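Local coordinates for Peptide/nickel transport system substrate-binding protein (Listeria monocytogenes serotype 1/2a, PDB 5KZT) that binds short peptides and probably delivers them, as other OppA-type substrate-binding proteins do, to a membrane transporter for uptake, at residues F117-K121 with V148-T154; N292-A296 with K353-A357; N319-E324 with T337-H343; T327-G331 with D470-W474; Y455-L459 with E476-A480. One frame throughout, in Å; residues are numbered along the deposited sequence.

Contact 1 (F117-K121 with V148-T154); sequences FDAIK and VTLSKPT
This is a short backbone pairing between the 3-10 turn that ends at Ala119 and the C-terminal end of strand 145-149, where the chain leaves a four-stranded antiparallel sheet. Residues 117-119 are 3-10, with Ile120 N bonded to Phe117 O at 2.9 Å; Ile120 then extends (phi/psi -97/141). Val148 and Thr149 are strand, and Leu150 stays extended before the chain turns at Ser151. Ile120 and Leu150 lie opposite each other, CA to CA 4.2 Å, with a hydrogen bond on either side. Ser151 N donates to Ala119 O at 2.8 Å. Lys121 N donates to Thr149 O at 2.9 Å. This is the pattern of a single antiparallel bridge whose central residues form a non-hydrogen-bonded pair. The sheet, which also holds strand 75-79, probably belongs to the extra domain that sets the OppA-type binding proteins apart from smaller solute-binding proteins. Ser151, chi1 p, adds a third bond from OG to Asp118 O at 2.7 Å. Ile120 (m, m) brings CD1 to 3.8 Å from Leu150 CD2 and 4.1 Å from Val148 CG1, and Trp101 of helix 94-105 packs on Ile120 and Val148. The outstretched Lys121 passes its CD 3.8 Å from Thr149 CG2, while Ala119 CB approaches Thr154 OG1 at 4.1 Å; that hydroxyl bonds to Lys152 O at 2.9 Å.

Contact 2 (N292-A296 with K353-A357); sequences NIRKA and KAWKA
Two helical segments, 292-296 and 353-357, run roughly antiparallel, their N-to-C directions 147° apart (signed crossing angle -147°), and their axes come within 7.5 Å. CA atoms are closest at Asn292 with Ala354 (4.8 Å) and Ala296 with Trp355 (4.9 Å). Along the second segment, Ala354 is the first to touch the other helix and the most covered residue. Its CB points at that helix, 3.9 Å from Ala296 N, 4.3 Å from Ala296 CB and 3.7 Å from Lys295 CD, while its carbonyl O sits 3.3 Å from Asn292 CB. Small side chains at Ala354 and Ala296 allow this close approach. Trp355 follows, chi1 t and chi2 -118°; its CB lies 3.7 Å from Ala296 CB, which is at the edge of the indole, and its CE3 is 4.0 Å from Ile293 CD1 (Ile293 m, m). The indole NE1 bonds to Asp395 O. Farther on, Ala357 CB packs on Asn292 ND2 at 3.7 Å, and the amide's hydrogen bond goes to Glu361 OE1. Helix 291-299 thus packs against helix 348-362, with Ile293 and Trp355 both resting on Ile367 of strand 367-374 and Leu394 covering Ala296 and Trp355.

Contact 3 (N319-E324 with T337-H343); sequences NNLVPE and TKESGKH
The irregular segment 319-324 runs back along helix 336-340, from the turn after its C-terminus to Thr337 near its start. Asn319 CB faces Lys342 CB at 3.9 Å, and its backbone O accepts from His343 N at 2.9 Å. Asn320 (phi/psi -147/149, chi1 m, chi2 82°) sends ND2 to Gly341 O at 2.8 Å, while its OD1 takes a 2.8 Å bond from a water that also donates to Thr337 O at 2.8 Å. Gly341, the first residue after the helix, has positive phi (72°), its N still bonded to Thr337 O at 3.0 Å. Beside the Asn320 amide, His343 NE2 donates to Ser340 OG at 2.9 Å; Glu481 of helix 471-487 also binds Ser340 OG and Asn320 ND2, and Thr486 binds His343 ND1. Val322 O then lies 3.2 Å from CG2 of Thr337 (chi1 p), and Glu324 CG is 3.4 Å from Thr337 OG1. The chemistry is thus polar at the Asn319-Asn320 end, where direct and water-mediated bonds tie loop to helix and following turn, and van der Waals on the Thr337 methyl at the other.

Contact 4 (T327-G331 with D470-W474); sequences TFDPG and DQKRW
Segment 327-331 is extended through Asp329 and bends at Pro330 and Gly331 (phi/psi -65/-24 and -74/-60), whereas 470-474 opens helix 471-487, Trp474 N bonding back to Asp470 O at 3.1 Å. The loop passes alongside this first turn, with CA-CA distances of 6.8 Å for Asp329 with Trp474 and 6.6 Å for Pro330 with Gln471. Trp474 (chi1 t, chi2 -91°) has the largest share of the contact. Over one face of its indole lie Asp329 CA, 3.7 Å from the six-membered ring centroid, and Pro330 CD, 3.8 Å from the five-membered one, both 27° off the normal and both CH-pi contacts. Phe328 C is 3.3 Å from Trp474 CH2, and Thr327 OG1 approaches the ring edge, 3.4 Å from Trp474 CZ3. The indole NE1 turns instead to Glu339 of helix 336-340. Asp329 (chi1 t) uses OD1 twice, accepting from Gln471 NE2 at 2.9 Å and from Gly331 N at 2.8 Å; Gln471 NE2 is held by Asp475 as well. At Gly331 a CB would clash with Gln471 OE1, so the glycine lets the glutamine lie close. The bond from Gly331 N to Asp329 OD1 makes an Asx turn; with the CH-pi packing of Asp329 CA and Pro330 CD, it seats the loop between strand 316-317 and helix 336-340 on the N-terminal turn of helix 471-487.

Contact 5 (Y455-L459 with E476-A480); sequences YDKIL and EMVKA
Ile458 and Ala480 lie at the heart of this packing of two helical segments, 455-459 and 476-480, whose N-to-C directions are 155° apart (signed crossing angle -155°) and whose axes approach to 9.5 Å. CA atoms are nearest at Tyr455 with Ala480 (5.9 Å) and Ile458 with Glu476 (6.2 Å). The CA-to-CB bond of Ile458 (chi1 m, chi2 t) points toward the other helix: CG2 lies 3.5 Å from Glu476 O and 3.8 Å from Ala480 CB. Ala480 CB also meets Tyr455 CE1 at 3.9 Å and Leu459 CD2 at 4.4 Å, while Ala480 O sits at the tyrosine ring edge, 3.4 Å from CE1; Tyr455 OH bonds to Leu436 O. Glu476 bends over Ile458, OE1 to CG1 3.8 Å. Leu459 CD2 touches Met477 CG at 4.3 Å, and Leu436 of helix 433-436 packs on both residues. The result is an apolar seam between consecutive antiparallel helices, 453-459 and 471-487, consistent with a helical hairpin whose connection is not modelled.

Overall arrangement
Contacts 3, 4 and 5 form one cluster, their centres 12 to 15 Å apart. Contacts 4 and 5 share helix 471-487, and helix 336-340 of contact 3 touches both: Glu339 bonds to Trp474 NE1, lies close to the like-charged Asp329, and packs on Val478 of contact 5. Contact 2 lies about 22 Å from contact 3 between centres, yet contact 3 is nested in the chain loop that contact 2 closes, and contact 4 crosses both. Contact 1 comes first along the chain, its centre about 20 Å from those of contacts 4 and 5 and about 42 Å from contact 2; it probably lies in another domain. Helix 471-487 thus gathers sequence-distant chain parts, probably within one lobe.

Contact 1 (F117-K121 with V148-T154)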
# COMPACT_ATOMS: atom_id res chain seq x y z
N PHE A 117 -5.75 12.28 -7.30
CA PHE A 117 -5.82 13.66 -7.75
C PHE A 117 -7.24 14.15 -8.05
O PHE A 117 -7.41 15.32 -8.41
CB PHE A 117 -4.88 13.88 -8.95
CG PHE A 117 -3.45 13.83 -8.58
CD1 PHE A 117 -2.81 12.62 -8.35
CD2 PHE A 117 -2.74 14.99 -8.40
CE1 PHE A 117 -1.48 12.58 -7.95
CE2 PHE A 117 -1.42 14.96 -8.03
CZ PHE A 117 -0.79 13.76 -7.80
N ASP A 118 -8.25 13.30 -7.85
CA ASP A 118 -9.65 13.75 -7.79
C ASP A 118 -9.86 14.88 -6.78
O ASP A 118 -10.77 15.67 -6.93
CB ASP A 118 -10.57 12.60 -7.36
CG ASP A 118 -10.87 11.62 -8.47
OD1 ASP A 118 -10.50 11.85 -9.65
OD2 ASP A 118 -11.54 10.58 -8.14
N ALA A 119 -9.05 14.88 -5.72
CA ALA A 119 -9.02 15.97 -4.73
C ALA A 119 -8.59 17.33 -5.31
O ALA A 119 -8.93 18.35 -4.73
CB ALA A 119 -8.09 15.59 -3.59
N ILE A 120 -7.83 17.33 -6.42
CA ILE A 120 -7.30 18.54 -7.05
C ILE A 120 -8.24 18.95 -8.19
O ILE A 120 -8.77 18.10 -8.92
CB ILE A 120 -5.85 18.33 -7.57
CG1 ILE A 120 -4.96 17.70 -6.49
CG2 ILE A 120 -5.23 19.63 -8.08
CD1 ILE A 120 -4.97 18.40 -5.14
N LYS A 121 -8.43 20.26 -8.33
CA LYS A 121 -9.33 20.81 -9.32
C LYS A 121 -8.95 20.27 -10.70
O LYS A 121 -7.78 20.31 -11.08
CB LYS A 121 -9.26 22.33 -9.34
CG LYS A 121 -10.20 22.95 -10.37
CD LYS A 121 -10.20 24.47 -10.33
CE LYS A 121 -11.09 24.99 -11.43
NZ LYS A 121 -11.04 26.47 -11.47
N VAL A 148 -2.52 25.79 -4.91
CA VAL A 148 -3.24 24.53 -5.15
C VAL A 148 -4.72 24.77 -4.93
O VAL A 148 -5.13 25.28 -3.89
CB VAL A 148 -2.74 23.42 -4.20
CG1 VAL A 148 -3.59 22.14 -4.32
CG2 VAL A 148 -1.26 23.12 -4.45
N THR A 149 -5.53 24.40 -5.92
CA THR A 149 -6.97 24.55 -5.84
C THR A 149 -7.56 23.14 -5.79
O THR A 149 -7.29 22.30 -6.67
CB THR A 149 -7.53 25.37 -7.04
OG1 THR A 149 -6.93 26.66 -7.07
CG2 THR A 149 -9.04 25.58 -6.89
N LEU A 150 -8.35 22.87 -4.75
CA LEU A 150 -8.96 21.56 -4.58
C LEU A 150 -10.27 21.51 -5.34
O LEU A 150 -10.86 22.53 -5.65
CB LEU A 150 -9.24 21.27 -3.11
CG LEU A 150 -8.05 21.43 -2.17
CD1 LEU A 150 -8.46 21.00 -0.78
CD2 LEU A 150 -6.86 20.64 -2.68
N SER A 151 -10.74 20.30 -5.59
CA SER A 151 -12.05 20.12 -6.21
C SER A 151 -13.17 20.39 -5.20
O SER A 151 -14.25 20.81 -5.57
CB SER A 151 -12.16 18.71 -6.78
OG SER A 151 -12.01 17.76 -5.75
N LYS A 152 -12.88 20.13 -3.93
CA LYS A 152 -13.79 20.40 -2.83
C LYS A 152 -12.98 20.33 -1.55
O LYS A 152 -11.86 19.82 -1.58
CB LYS A 152 -14.91 19.36 -2.80
CG LYS A 152 -14.48 17.91 -2.62
CD LYS A 152 -15.75 17.03 -2.61
CE LYS A 152 -15.49 15.66 -2.00
NZ LYS A 152 -14.42 14.96 -2.75
N PRO A 153 -13.54 20.83 -0.42
CA PRO A 153 -12.80 20.69 0.84
C PRO A 153 -12.43 19.22 1.08
O PRO A 153 -13.25 18.34 0.86
CB PRO A 153 -13.79 21.19 1.89
CG PRO A 153 -14.67 22.16 1.17
CD PRO A 153 -14.80 21.60 -0.23
N THR A 154 -11.19 18.99 1.50
CA THR A 154 -10.64 17.65 1.64
C THR A 154 -9.89 17.61 2.98
O THR A 154 -8.76 18.12 3.10
CB THR A 154 -9.70 17.33 0.45
OG1 THR A 154 -10.43 17.41 -0.78
CG2 THR A 154 -9.09 15.95 0.57

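Contact 2 (N292-A296 with K353-A357)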
# COMPACT_ATOMS: atom_id res chain seq x y z
N ASN A 292 -22.45 -17.11 -6.70
CA ASN A 292 -22.50 -18.26 -5.82
C ASN A 292 -21.13 -18.92 -5.68
O ASN A 292 -20.79 -19.38 -4.59
CB ASN A 292 -23.52 -19.28 -6.29
CG ASN A 292 -24.89 -19.02 -5.73
OD1 ASN A 292 -25.04 -18.69 -4.55
ND2 ASN A 292 -25.89 -19.18 -6.56
N ILE A 293 -20.35 -18.95 -6.77
CA ILE A 293 -19.00 -19.52 -6.74
C ILE A 293 -18.06 -18.65 -5.88
O ILE A 293 -17.27 -19.21 -5.10
CB ILE A 293 -18.46 -19.73 -8.16
CG1 ILE A 293 -19.35 -20.72 -8.95
CG2 ILE A 293 -17.00 -20.19 -8.16
CD1 ILE A 293 -19.50 -22.10 -8.33
N ARG A 294 -18.14 -17.32 -6.01
CA ARG A 294 -17.38 -16.40 -5.14
C ARG A 294 -17.70 -16.66 -3.66
O ARG A 294 -16.80 -16.75 -2.82
CB ARG A 294 -17.67 -14.93 -5.48
CG ARG A 294 -17.22 -14.52 -6.87
CD ARG A 294 -17.12 -13.02 -7.01
NE ARG A 294 -18.39 -12.31 -6.85
CZ ARG A 294 -19.31 -12.13 -7.79
NH1 ARG A 294 -19.20 -12.66 -9.01
NH2 ARG A 294 -20.40 -11.42 -7.50
N LYS A 295 -19.00 -16.77 -3.37
CA LYS A 295 -19.51 -17.00 -2.01
C LYS A 295 -19.01 -18.33 -1.44
O LYS A 295 -18.68 -18.42 -0.26
CB LYS A 295 -21.05 -16.96 -1.99
CG LYS A 295 -21.66 -17.09 -0.60
CD LYS A 295 -23.18 -17.02 -0.61
CE LYS A 295 -23.71 -15.60 -0.80
NZ LYS A 295 -23.39 -14.75 0.38
N ALA A 296 -18.97 -19.36 -2.29
CA ALA A 296 -18.52 -20.70 -1.88
C ALA A 296 -17.07 -20.66 -1.40
O ALA A 296 -16.77 -21.13 -0.29
CB ALA A 296 -18.65 -21.68 -3.02
N LYS A 353 -23.78 -24.77 0.39
CA LYS A 353 -25.04 -24.34 -0.24
C LYS A 353 -24.77 -23.49 -1.50
O LYS A 353 -25.30 -23.78 -2.57
CB LYS A 353 -25.91 -23.55 0.76
CG LYS A 353 -27.26 -23.12 0.19
CD LYS A 353 -28.15 -22.38 1.17
CE LYS A 353 -29.59 -22.40 0.67
NZ LYS A 353 -30.42 -21.27 1.18
N ALA A 354 -23.94 -22.46 -1.35
CA ALA A 354 -23.55 -21.61 -2.48
C ALA A 354 -22.82 -22.40 -3.56
O ALA A 354 -23.05 -22.19 -4.75
CB ALA A 354 -22.68 -20.44 -2.00
N TRP A 355 -21.92 -23.29 -3.15
CA TRP A 355 -21.17 -24.13 -4.08
C TRP A 355 -22.09 -24.99 -4.96
O TRP A 355 -21.97 -24.97 -6.19
CB TRP A 355 -20.18 -25.00 -3.30
CG TRP A 355 -19.34 -25.93 -4.10
CD1 TRP A 355 -19.34 -27.28 -4.01
CD2 TRP A 355 -18.33 -25.59 -5.05
NE1 TRP A 355 -18.40 -27.82 -4.86
CE2 TRP A 355 -17.77 -26.80 -5.52
CE3 TRP A 355 -17.83 -24.38 -5.56
CZ2 TRP A 355 -16.77 -26.84 -6.47
CZ3 TRP A 355 -16.83 -24.42 -6.51
CH2 TRP A 355 -16.31 -25.65 -6.96
N LYS A 356 -23.00 -25.73 -4.34
CA LYS A 356 -23.94 -26.59 -5.11
C LYS A 356 -24.78 -25.77 -6.12
O LYS A 356 -24.95 -26.17 -7.27
CB LYS A 356 -24.85 -27.42 -4.18
CG LYS A 356 -24.10 -28.49 -3.37
CD LYS A 356 -24.98 -29.59 -2.78
CE LYS A 356 -25.50 -29.29 -1.37
NZ LYS A 356 -24.44 -29.31 -0.32
N ALA A 357 -25.27 -24.61 -5.67
CA ALA A 357 -26.11 -23.74 -6.51
C ALA A 357 -25.33 -23.12 -7.67
O ALA A 357 -25.83 -23.06 -8.80
CB ALA A 357 -26.75 -22.65 -5.66

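Contact 3 (N319-E324 with T337-H343)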
# COMPACT_ATOMS: atom_id res chain seq x y z
N ASN A 319 -13.38 -9.62 9.06
CA ASN A 319 -14.71 -9.76 8.46
C ASN A 319 -15.20 -8.41 7.92
O ASN A 319 -16.41 -8.16 7.78
CB ASN A 319 -15.67 -10.31 9.50
CG ASN A 319 -15.23 -11.66 10.02
OD1 ASN A 319 -14.88 -11.80 11.19
ND2 ASN A 319 -15.24 -12.65 9.17
N ASN A 320 -14.23 -7.54 7.64
CA ASN A 320 -14.41 -6.23 7.07
C ASN A 320 -13.20 -5.92 6.20
O ASN A 320 -12.06 -6.34 6.49
CB ASN A 320 -14.48 -5.15 8.13
CG ASN A 320 -15.62 -5.35 9.10
OD1 ASN A 320 -15.50 -6.11 10.06
ND2 ASN A 320 -16.74 -4.66 8.87
N LEU A 321 -13.42 -5.15 5.15
CA LEU A 321 -12.34 -4.57 4.36
C LEU A 321 -11.60 -3.51 5.15
O LEU A 321 -10.35 -3.47 5.16
CB LEU A 321 -12.89 -3.96 3.08
CG LEU A 321 -11.90 -3.18 2.25
CD1 LEU A 321 -10.70 -4.04 1.88
CD2 LEU A 321 -12.60 -2.60 1.02
N VAL A 322 -12.36 -2.63 5.81
CA VAL A 322 -11.79 -1.57 6.63
C VAL A 322 -11.32 -2.21 7.94
O VAL A 322 -12.06 -2.97 8.55
CB VAL A 322 -12.81 -0.44 6.89
CG1 VAL A 322 -12.26 0.57 7.90
CG2 VAL A 322 -13.20 0.23 5.57
N PRO A 323 -10.06 -1.97 8.34
CA PRO A 323 -9.54 -2.60 9.54
C PRO A 323 -10.12 -2.00 10.83
O PRO A 323 -10.47 -0.83 10.85
CB PRO A 323 -8.03 -2.37 9.44
CG PRO A 323 -7.91 -1.15 8.60
CD PRO A 323 -9.01 -1.25 7.60
N GLU A 324 -10.23 -2.84 11.86
CA GLU A 324 -10.69 -2.37 13.18
C GLU A 324 -9.65 -1.44 13.76
O GLU A 324 -8.47 -1.63 13.54
CB GLU A 324 -10.86 -3.52 14.15
CG GLU A 324 -11.91 -4.53 13.78
CD GLU A 324 -12.09 -5.53 14.89
OE1 GLU A 324 -13.00 -5.33 15.73
OE2 GLU A 324 -11.27 -6.48 14.95
N THR A 337 -15.94 -0.29 11.78
CA THR A 337 -16.22 -1.74 11.76
C THR A 337 -17.36 -2.19 12.68
O THR A 337 -18.09 -3.12 12.33
CB THR A 337 -14.98 -2.61 12.08
OG1 THR A 337 -14.46 -2.27 13.36
CG2 THR A 337 -13.94 -2.43 11.07
N LYS A 338 -17.51 -1.54 13.82
CA LYS A 338 -18.65 -1.81 14.72
C LYS A 338 -19.99 -1.38 14.06
O LYS A 338 -20.99 -2.11 14.13
CB LYS A 338 -18.42 -1.10 16.08
CG LYS A 338 -19.52 -1.27 17.12
CD LYS A 338 -19.35 -0.30 18.30
CE LYS A 338 -20.43 -0.48 19.36
NZ LYS A 338 -21.80 -0.22 18.83
N GLU A 339 -20.00 -0.23 13.40
CA GLU A 339 -21.20 0.25 12.68
C GLU A 339 -21.51 -0.59 11.45
O GLU A 339 -22.67 -0.82 11.15
CB GLU A 339 -21.05 1.73 12.28
CG GLU A 339 -20.84 2.64 13.48
CD GLU A 339 -20.77 4.10 13.12
OE1 GLU A 339 -20.38 4.45 11.99
OE2 GLU A 339 -21.10 4.91 13.99
N SER A 340 -20.49 -1.05 10.74
CA SER A 340 -20.68 -1.90 9.57
C SER A 340 -21.14 -3.31 9.92
O SER A 340 -21.86 -3.95 9.15
CB SER A 340 -19.38 -2.00 8.77
OG SER A 340 -19.63 -2.50 7.47
N GLY A 341 -20.69 -3.80 11.08
CA GLY A 341 -20.86 -5.20 11.46
C GLY A 341 -19.97 -6.15 10.67
O GLY A 341 -19.20 -5.74 9.77
N LYS A 342 -20.10 -7.43 11.00
CA LYS A 342 -19.33 -8.46 10.30
C LYS A 342 -19.99 -8.81 8.97
O LYS A 342 -21.20 -8.74 8.85
CB LYS A 342 -19.17 -9.70 11.17
CG LYS A 342 -18.32 -9.46 12.41
CD LYS A 342 -18.30 -10.71 13.28
CE LYS A 342 -17.33 -10.60 14.45
NZ LYS A 342 -17.57 -9.38 15.28
N HIS A 343 -19.16 -9.16 7.99
CA HIS A 343 -19.61 -9.65 6.69
C HIS A 343 -18.88 -10.93 6.32
O HIS A 343 -17.72 -11.10 6.68
CB HIS A 343 -19.33 -8.60 5.63
CG HIS A 343 -19.83 -7.25 5.99
ND1 HIS A 343 -21.09 -6.82 5.63
CD2 HIS A 343 -19.27 -6.25 6.70
CE1 HIS A 343 -21.27 -5.60 6.11
NE2 HIS A 343 -20.19 -5.23 6.76
O HOH W 1 -17.17 -5.78 12.33

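Contact 4 (T327-G331 with D470-W474)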
# COMPACT_ATOMS: atom_id res chain seq x y z
N THR A 327 -10.46 3.94 11.83
CA THR A 327 -11.27 5.10 11.43
C THR A 327 -12.62 5.10 12.18
O THR A 327 -13.20 4.05 12.42
CB THR A 327 -11.45 5.08 9.90
OG1 THR A 327 -12.16 6.24 9.49
CG2 THR A 327 -12.21 3.87 9.45
N PHE A 328 -13.09 6.29 12.57
CA PHE A 328 -14.17 6.44 13.53
C PHE A 328 -15.15 7.51 13.09
O PHE A 328 -14.80 8.46 12.40
CB PHE A 328 -13.63 6.80 14.91
CG PHE A 328 -12.65 5.79 15.46
CD1 PHE A 328 -11.30 5.87 15.14
CD2 PHE A 328 -13.09 4.77 16.31
CE1 PHE A 328 -10.40 4.93 15.63
CE2 PHE A 328 -12.18 3.84 16.81
CZ PHE A 328 -10.85 3.91 16.46
N ASP A 329 -16.40 7.31 13.49
CA ASP A 329 -17.54 8.13 13.08
C ASP A 329 -17.34 9.56 13.59
O ASP A 329 -17.08 9.76 14.77
CB ASP A 329 -18.80 7.47 13.68
CG ASP A 329 -20.11 8.12 13.24
OD1 ASP A 329 -20.14 9.32 12.94
OD2 ASP A 329 -21.14 7.42 13.23
N PRO A 330 -17.45 10.57 12.69
CA PRO A 330 -17.26 11.95 13.16
C PRO A 330 -18.34 12.38 14.15
O PRO A 330 -18.11 13.27 14.94
CB PRO A 330 -17.30 12.79 11.86
CG PRO A 330 -18.10 11.95 10.93
CD PRO A 330 -17.71 10.53 11.25
N GLY A 331 -19.51 11.73 14.11
CA GLY A 331 -20.61 12.05 15.00
C GLY A 331 -20.41 11.58 16.42
O GLY A 331 -20.45 12.39 17.36
N ASP A 470 -21.25 15.40 5.33
CA ASP A 470 -20.04 14.95 6.02
C ASP A 470 -20.31 13.81 7.00
O ASP A 470 -19.66 12.77 6.94
CB ASP A 470 -19.37 16.11 6.74
CG ASP A 470 -17.90 15.85 7.00
OD1 ASP A 470 -17.58 14.97 7.84
OD2 ASP A 470 -17.06 16.52 6.35
N GLN A 471 -21.28 14.00 7.90
CA GLN A 471 -21.92 12.87 8.56
C GLN A 471 -22.61 11.99 7.50
O GLN A 471 -22.52 10.77 7.57
CB GLN A 471 -22.95 13.32 9.60
CG GLN A 471 -23.52 12.18 10.46
CD GLN A 471 -22.44 11.56 11.34
OE1 GLN A 471 -21.85 12.24 12.16
NE2 GLN A 471 -22.17 10.27 11.16
N LYS A 472 -23.33 12.61 6.56
CA LYS A 472 -23.94 11.87 5.44
C LYS A 472 -22.92 11.06 4.63
O LYS A 472 -23.19 9.93 4.27
CB LYS A 472 -24.75 12.78 4.51
CG LYS A 472 -26.08 13.22 5.09
CD LYS A 472 -27.12 13.50 4.01
CE LYS A 472 -28.44 13.97 4.60
NZ LYS A 472 -28.31 15.29 5.31
N ARG A 473 -21.75 11.65 4.36
CA ARG A 473 -20.67 10.95 3.66
C ARG A 473 -20.26 9.71 4.44
O ARG A 473 -20.19 8.61 3.90
CB ARG A 473 -19.47 11.86 3.44
CG ARG A 473 -18.25 11.18 2.82
CD ARG A 473 -17.22 12.17 2.32
NE ARG A 473 -15.97 11.49 1.94
CZ ARG A 473 -15.00 11.12 2.79
NH1 ARG A 473 -15.08 11.37 4.10
NH2 ARG A 473 -13.92 10.50 2.31
N TRP A 474 -20.02 9.91 5.74
CA TRP A 474 -19.62 8.79 6.61
C TRP A 474 -20.67 7.68 6.58
O TRP A 474 -20.33 6.52 6.31
CB TRP A 474 -19.39 9.28 8.04
CG TRP A 474 -19.10 8.15 8.97
CD1 TRP A 474 -20.01 7.44 9.71
CD2 TRP A 474 -17.83 7.57 9.23
NE1 TRP A 474 -19.36 6.44 10.43
CE2 TRP A 474 -18.02 6.51 10.15
CE3 TRP A 474 -16.54 7.86 8.79
CZ2 TRP A 474 -16.96 5.75 10.65
CZ3 TRP A 474 -15.48 7.08 9.27
CH2 TRP A 474 -15.70 6.04 10.19

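Contact 5 (Y455-L459 with E476-A480)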
# COMPACT_ATOMS: atom_id res chain seq x y z
N TYR A 455 -22.67 0.97 -5.65
CA TYR A 455 -21.40 1.13 -4.94
C TYR A 455 -20.68 2.38 -5.45
O TYR A 455 -20.35 3.24 -4.65
CB TYR A 455 -20.52 -0.10 -5.10
CG TYR A 455 -19.28 -0.12 -4.25
CD1 TYR A 455 -19.33 -0.48 -2.91
CD2 TYR A 455 -18.03 0.21 -4.79
CE1 TYR A 455 -18.18 -0.51 -2.13
CE2 TYR A 455 -16.87 0.16 -4.02
CZ TYR A 455 -16.96 -0.19 -2.68
OH TYR A 455 -15.83 -0.22 -1.87
N ASP A 456 -20.52 2.50 -6.77
CA ASP A 456 -19.91 3.70 -7.40
C ASP A 456 -20.62 4.99 -7.01
O ASP A 456 -19.96 5.99 -6.72
CB ASP A 456 -19.91 3.63 -8.93
CG ASP A 456 -19.20 2.42 -9.47
OD1 ASP A 456 -18.33 1.87 -8.78
OD2 ASP A 456 -19.55 2.00 -10.60
N LYS A 457 -21.94 4.96 -7.01
CA LYS A 457 -22.74 6.14 -6.68
C LYS A 457 -22.49 6.61 -5.24
O LYS A 457 -22.35 7.82 -4.99
CB LYS A 457 -24.23 5.87 -6.90
CG LYS A 457 -25.10 7.10 -6.65
CD LYS A 457 -26.37 7.11 -7.51
CE LYS A 457 -26.56 8.44 -8.22
NZ LYS A 457 -26.63 9.61 -7.29
N ILE A 458 -22.40 5.66 -4.32
CA ILE A 458 -22.03 5.99 -2.94
C ILE A 458 -20.67 6.68 -2.86
O ILE A 458 -20.54 7.71 -2.22
CB ILE A 458 -22.07 4.74 -2.01
CG1 ILE A 458 -23.53 4.44 -1.65
CG2 ILE A 458 -21.24 4.98 -0.75
CD1 ILE A 458 -23.74 3.20 -0.81
N LEU A 459 -19.66 6.11 -3.51
CA LEU A 459 -18.30 6.62 -3.36
C LEU A 459 -18.04 7.86 -4.22
O LEU A 459 -17.29 8.75 -3.82
CB LEU A 459 -17.29 5.49 -3.59
CG LEU A 459 -17.45 4.36 -2.55
CD1 LEU A 459 -16.50 3.25 -2.86
CD2 LEU A 459 -17.24 4.84 -1.11
N GLU A 476 -22.92 6.86 4.46
CA GLU A 476 -22.94 6.20 3.17
C GLU A 476 -21.76 5.26 2.99
O GLU A 476 -21.94 4.14 2.53
CB GLU A 476 -23.02 7.22 2.04
CG GLU A 476 -24.33 8.00 2.03
CD GLU A 476 -25.53 7.17 1.61
OE1 GLU A 476 -25.67 6.88 0.40
OE2 GLU A 476 -26.37 6.82 2.48
N MET A 477 -20.57 5.69 3.41
CA MET A 477 -19.39 4.80 3.38
C MET A 477 -19.60 3.52 4.19
O MET A 477 -19.16 2.46 3.78
CB MET A 477 -18.12 5.55 3.84
CG MET A 477 -17.60 6.55 2.80
SD MET A 477 -15.97 7.23 3.10
CE MET A 477 -16.24 8.03 4.68
N VAL A 478 -20.29 3.62 5.34
CA VAL A 478 -20.63 2.44 6.14
C VAL A 478 -21.48 1.50 5.30
O VAL A 478 -21.19 0.30 5.19
CB VAL A 478 -21.35 2.85 7.45
CG1 VAL A 478 -21.88 1.63 8.21
CG2 VAL A 478 -20.40 3.67 8.33
N LYS A 479 -22.51 2.05 4.66
CA LYS A 479 -23.40 1.26 3.83
C LYS A 479 -22.69 0.58 2.66
O LYS A 479 -23.05 -0.54 2.27
CB LYS A 479 -24.54 2.13 3.28
CG LYS A 479 -25.50 2.62 4.34
CD LYS A 479 -26.56 3.51 3.71
CE LYS A 479 -27.54 4.02 4.73
NZ LYS A 479 -28.18 2.90 5.47
N ALA A 480 -21.68 1.26 2.11
CA ALA A 480 -20.96 0.74 0.95
C ALA A 480 -20.34 -0.62 1.20
O ALA A 480 -20.31 -1.44 0.29
CB ALA A 480 -19.88 1.72 0.52